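Local coordinates for protein transcriptional regulator (NtrC family) (Aquifex aeolicus, PDB 3DZD) that probably activates sigma-54-dependent transcription, coupling ATP hydrolysis by its AAA+ domain to signals received through its response-regulator receiver domain, at residues 168-173 and 180-185; 49-54 and 99-104. One frame throughout, in Å; residues are numbered along the deposited sequence.

Contact 1 of 2, residues 168-173 and 180-185; sequences VARLIH and GAFVDL
Helix 168-173 packs against strand 182-185 with segment axes 10.0 Å apart at closest and N-to-C directions 154° apart, a nearly antiparallel layering in which the CA atoms of His173 and Phe182 come closest, 7.2 Å apart. Phe182 carries the contact. With its CG anti to the backbone N, its ring reaches to the helix and is met from three directions. Arg170 crosses it at about a right angle: CG lies 3.8 Å from the Phe182 ring centroid and 14° off the ring normal, a CH-pi contact over the face. Farther out, the guanidinium, its plane tilted 42° from the ring, turns one face to Phe182 CD2, with Arg170 NH1 3.2 Å from that atom. Ala169 CB lies at the ring edge, 3.9 Å from Phe182 CZ, while His173 slides past in the opposite direction, His173 CB against Phe182 CD1. The two rings are oblique, and the edge of the imidazole faces Gly180 O. His173 ND1 is hydrogen-bonded to Thr225 of the neighbouring strand. Water 1, in the guanidinium plane, accepts from Arg170 NH1 and donates to Phe182 O at 2.9 Å. This is the helix-on-sheet layer of a P-loop NTPase core: helix 165-176 leads by a short connection into edge strand 182-186, whose inner neighbour, strand 225-229, also touches Phe182 through Phe227. Arg170 NH2 and Asp184 OD2 form a long salt bridge of 4.0 Å, and Glu166 OE2 pairs with Arg170 NE. Glu166 OE1 and Asp184 OD2 lie close as like charges, a repulsion the shared guanidinium probably eases.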
# COMPACT_ATOMS: atom_id res chain seq x y z
N VAL A 168 -16.15 -8.40 -6.12
CA VAL A 168 -16.01 -8.97 -7.45
C VAL A 168 -14.99 -8.16 -8.25
O VAL A 168 -14.15 -8.72 -8.96
CB VAL A 168 -17.36 -9.00 -8.20
CG1 VAL A 168 -17.16 -9.53 -9.61
CG2 VAL A 168 -18.37 -9.84 -7.44
N ALA A 169 -15.07 -6.84 -8.12
CA ALA A 169 -14.15 -5.92 -8.79
C ALA A 169 -12.68 -6.16 -8.40
O ALA A 169 -11.80 -6.19 -9.26
CB ALA A 169 -14.56 -4.48 -8.52
N ARG A 170 -12.41 -6.34 -7.11
CA ARG A 170 -11.06 -6.66 -6.65
C ARG A 170 -10.59 -8.01 -7.16
O ARG A 170 -9.43 -8.19 -7.53
CB ARG A 170 -10.97 -6.63 -5.13
CG ARG A 170 -10.96 -5.23 -4.55
CD ARG A 170 -10.78 -5.23 -3.04
NE ARG A 170 -10.94 -3.87 -2.52
CZ ARG A 170 -9.99 -2.94 -2.57
NH1 ARG A 170 -8.80 -3.23 -3.10
NH2 ARG A 170 -10.22 -1.73 -2.08
N LEU A 171 -11.51 -8.98 -7.17
CA LEU A 171 -11.20 -10.29 -7.70
C LEU A 171 -10.76 -10.14 -9.14
O LEU A 171 -9.72 -10.67 -9.53
CB LEU A 171 -12.41 -11.22 -7.61
CG LEU A 171 -12.71 -11.68 -6.17
CD1 LEU A 171 -13.93 -12.60 -6.13
CD2 LEU A 171 -11.49 -12.36 -5.55
N ILE A 172 -11.55 -9.40 -9.92
CA ILE A 172 -11.26 -9.19 -11.34
C ILE A 172 -9.87 -8.57 -11.52
O ILE A 172 -9.08 -9.03 -12.34
CB ILE A 172 -12.32 -8.29 -12.02
CG1 ILE A 172 -13.65 -9.04 -12.19
CG2 ILE A 172 -11.82 -7.76 -13.36
CD1 ILE A 172 -14.82 -8.14 -12.55
N HIS A 173 -9.59 -7.52 -10.76
CA HIS A 173 -8.29 -6.87 -10.81
C HIS A 173 -7.19 -7.90 -10.51
O HIS A 173 -6.26 -8.09 -11.30
CB HIS A 173 -8.23 -5.72 -9.82
CG HIS A 173 -6.86 -5.12 -9.67
ND1 HIS A 173 -6.25 -4.39 -10.67
CD2 HIS A 173 -5.99 -5.14 -8.63
CE1 HIS A 173 -5.06 -4.00 -10.26
NE2 HIS A 173 -4.88 -4.44 -9.03
N GLY A 180 -0.55 -2.23 -11.63
CA GLY A 180 -0.96 -0.98 -11.02
C GLY A 180 -1.96 -1.18 -9.90
O GLY A 180 -2.37 -2.30 -9.60
N ALA A 181 -2.37 -0.07 -9.28
CA ALA A 181 -3.20 -0.11 -8.08
C ALA A 181 -4.69 -0.29 -8.38
O ALA A 181 -5.14 -0.07 -9.51
CB ALA A 181 -2.98 1.15 -7.25
N PHE A 182 -5.42 -0.70 -7.35
CA PHE A 182 -6.88 -0.75 -7.39
C PHE A 182 -7.39 0.52 -6.76
O PHE A 182 -7.29 0.71 -5.55
CB PHE A 182 -7.42 -1.97 -6.65
CG PHE A 182 -8.93 -2.11 -6.71
CD1 PHE A 182 -9.54 -2.81 -7.75
CD2 PHE A 182 -9.74 -1.55 -5.71
CE1 PHE A 182 -10.92 -2.94 -7.80
CE2 PHE A 182 -11.12 -1.68 -5.76
CZ PHE A 182 -11.72 -2.37 -6.80
N VAL A 183 -7.92 1.41 -7.58
CA VAL A 183 -8.42 2.70 -7.12
C VAL A 183 -9.95 2.67 -7.14
O VAL A 183 -10.55 2.50 -8.20
CB VAL A 183 -7.91 3.82 -8.05
CG1 VAL A 183 -8.44 5.17 -7.60
CG2 VAL A 183 -6.40 3.83 -8.09
N ASP A 184 -10.59 2.80 -5.99
CA ASP A 184 -12.04 2.87 -6.02
C ASP A 184 -12.57 4.28 -5.74
O ASP A 184 -12.10 4.97 -4.84
CB ASP A 184 -12.70 1.81 -5.14
CG ASP A 184 -12.49 2.05 -3.66
OD1 ASP A 184 -11.95 3.12 -3.29
OD2 ASP A 184 -12.87 1.16 -2.86
N LEU A 185 -13.52 4.70 -6.56
CA LEU A 185 -14.18 5.98 -6.38
C LEU A 185 -15.68 5.77 -6.18
O LEU A 185 -16.35 5.13 -7.01
CB LEU A 185 -13.94 6.89 -7.59
CG LEU A 185 -14.71 8.21 -7.54
CD1 LEU A 185 -14.49 8.91 -6.19
CD2 LEU A 185 -14.32 9.12 -8.69
O HOH W 1 -6.74 -0.72 -3.03

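Contact 2 of 2, residues 49-54 and 99-104; sequences VLDVWM and LEKPFS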
# COMPACT_ATOMS: atom_id res chain seq x y z
N VAL A 49 27.61 -6.52 -3.15
CA VAL A 49 28.39 -5.99 -4.26
C VAL A 49 29.35 -7.08 -4.69
O VAL A 49 30.27 -7.45 -3.94
CB VAL A 49 29.22 -4.76 -3.84
CG1 VAL A 49 30.17 -4.34 -4.96
CG2 VAL A 49 28.32 -3.61 -3.43
N LEU A 50 29.14 -7.60 -5.89
CA LEU A 50 29.83 -8.81 -6.33
C LEU A 50 30.65 -8.60 -7.59
O LEU A 50 30.17 -8.03 -8.57
CB LEU A 50 28.80 -9.92 -6.56
CG LEU A 50 29.28 -11.18 -7.28
CD1 LEU A 50 30.13 -12.06 -6.36
CD2 LEU A 50 28.07 -11.94 -7.79
N ASP A 51 31.90 -9.05 -7.56
CA ASP A 51 32.73 -9.00 -8.76
C ASP A 51 32.38 -10.15 -9.70
O ASP A 51 32.23 -11.29 -9.26
CB ASP A 51 34.23 -9.01 -8.41
CG ASP A 51 35.09 -8.46 -9.54
OD1 ASP A 51 34.91 -8.90 -10.69
OD2 ASP A 51 35.95 -7.59 -9.29
N VAL A 52 32.23 -9.84 -10.98
CA VAL A 52 31.90 -10.85 -11.99
C VAL A 52 32.93 -11.97 -12.04
O VAL A 52 32.60 -13.11 -12.38
CB VAL A 52 31.79 -10.22 -13.39
CG1 VAL A 52 30.55 -9.34 -13.48
CG2 VAL A 52 33.05 -9.44 -13.72
N TRP A 53 34.18 -11.65 -11.72
CA TRP A 53 35.24 -12.66 -11.70
C TRP A 53 35.79 -12.88 -10.30
O TRP A 53 36.13 -11.93 -9.59
CB TRP A 53 36.38 -12.28 -12.66
CG TRP A 53 37.53 -13.25 -12.60
CD1 TRP A 53 37.73 -14.34 -13.40
CD2 TRP A 53 38.64 -13.22 -11.68
NE1 TRP A 53 38.89 -14.98 -13.04
CE2 TRP A 53 39.47 -14.32 -11.99
CE3 TRP A 53 39.00 -12.37 -10.63
CZ2 TRP A 53 40.64 -14.59 -11.29
CZ3 TRP A 53 40.17 -12.64 -9.94
CH2 TRP A 53 40.97 -13.74 -10.26
N MSE A 54 35.88 -14.14 -9.91
CA MSE A 54 36.39 -14.53 -8.61
C MSE A 54 37.28 -15.76 -8.77
O MSE A 54 37.09 -16.55 -9.70
CB MSE A 54 35.23 -14.84 -7.66
CG MSE A 54 34.42 -13.61 -7.28
SE MSE A 54 35.46 -12.37 -6.19
CE MSE A 54 35.97 -13.54 -4.72
N LEU A 99 28.32 -1.92 -12.17
CA LEU A 99 29.25 -0.83 -12.29
C LEU A 99 30.46 -1.27 -13.13
O LEU A 99 31.04 -2.32 -12.88
CB LEU A 99 29.73 -0.39 -10.90
CG LEU A 99 28.74 0.32 -9.99
CD1 LEU A 99 29.20 0.21 -8.55
CD2 LEU A 99 28.59 1.78 -10.40
N GLU A 100 30.83 -0.46 -14.11
CA GLU A 100 32.02 -0.73 -14.91
C GLU A 100 33.23 -0.03 -14.32
O GLU A 100 33.22 1.18 -14.13
CB GLU A 100 31.82 -0.28 -16.35
CG GLU A 100 33.09 -0.36 -17.21
CD GLU A 100 32.85 0.04 -18.66
OE1 GLU A 100 31.80 0.65 -18.96
OE2 GLU A 100 33.72 -0.27 -19.50
N LYS A 101 34.27 -0.79 -14.00
CA LYS A 101 35.55 -0.21 -13.64
C LYS A 101 36.10 0.53 -14.85
O LYS A 101 35.97 0.04 -15.97
CB LYS A 101 36.53 -1.29 -13.19
CG LYS A 101 36.20 -1.91 -11.85
CD LYS A 101 37.42 -2.57 -11.23
CE LYS A 101 37.54 -4.03 -11.63
NZ LYS A 101 36.80 -4.94 -10.71
N PRO A 102 36.67 1.72 -14.64
CA PRO A 102 36.72 2.36 -13.33
C PRO A 102 35.47 3.19 -13.11
O PRO A 102 34.80 3.59 -14.07
CB PRO A 102 37.94 3.28 -13.44
CG PRO A 102 38.39 3.22 -14.91
CD PRO A 102 37.29 2.57 -15.67
N PHE A 103 35.15 3.46 -11.85
CA PHE A 103 34.03 4.30 -11.52
C PHE A 103 34.36 5.17 -10.32
O PHE A 103 35.17 4.80 -9.47
CB PHE A 103 32.79 3.44 -11.24
CG PHE A 103 33.01 2.40 -10.19
CD1 PHE A 103 32.97 2.72 -8.85
CD2 PHE A 103 33.26 1.08 -10.56
CE1 PHE A 103 33.18 1.75 -7.88
CE2 PHE A 103 33.46 0.11 -9.60
CZ PHE A 103 33.43 0.44 -8.26
N SER A 104 33.73 6.34 -10.25
CA SER A 104 34.02 7.30 -9.20
C SER A 104 33.30 6.95 -7.89
O SER A 104 32.41 6.09 -7.85
CB SER A 104 33.61 8.70 -9.66
OG SER A 104 32.26 8.70 -10.10
O HOH W 2 36.35 -7.21 -12.04
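Asp51 and Lys101 meet through a salt bridge, Asp51 OD2 to Lys101 NZ at 3.1 Å, the one direct contact within 4.5 Å between 49-54 and 99-104. Water 2 doubles the link: it donates to Asp51 OD1 at 2.6 Å and accepts from Lys101 NZ at 2.7 Å. The side chains cross at about a right angle, and the lysine gets there by bending at its last two torsions, which turns the ammonium onto the carboxylate. In the parallel 2-1-3-4-5 sheet of a CheY-like receiver domain, Asp51 ends the central strand and Lys101 follows the last one, the places of the phosphorylatable aspartate and the conserved lysine of receiver domains; the pair is consistent with that acidic site. Next out, Trp53 N donates to Asp51 OD1 at 3.0 Å and 171°, closing an Asx turn. The donor comes from the anti side, 26° out of the carboxylate plane, and with the water it gives OD1 two donors. Asp7 OD1 lies close to Asp51 OD2, a like-charge approach that the lysine would partly offset. Lys101 is positioned in turn by packing on Ile78, and its carbonyl O, part of the cis peptide bond to Pro102, accepts from His81 ND1.

In the fold
The two contacts belong to different domains, their centres 43 Å apart and their nearest atoms about 29 Å apart, and they share no element. Contact 1, in the sigma-54 interaction domain, lies nearer the middle of the chain, 8 Å from its centre, yet is mostly surface; contact 2, 36 Å out in the receiver domain, is partly buried. The surface contact is nevertheless the larger, 315 Å² against 62 Å². In contact 1 a helix covers the edge strand of a parallel sheet, and an aromatic ring does most of the work with a guanidinium against it. Contact 2 instead joins the end of a central strand to the loop after the last strand, where a salt bridge and a water make the whole contact, while in contact 1 they only add to ring packing.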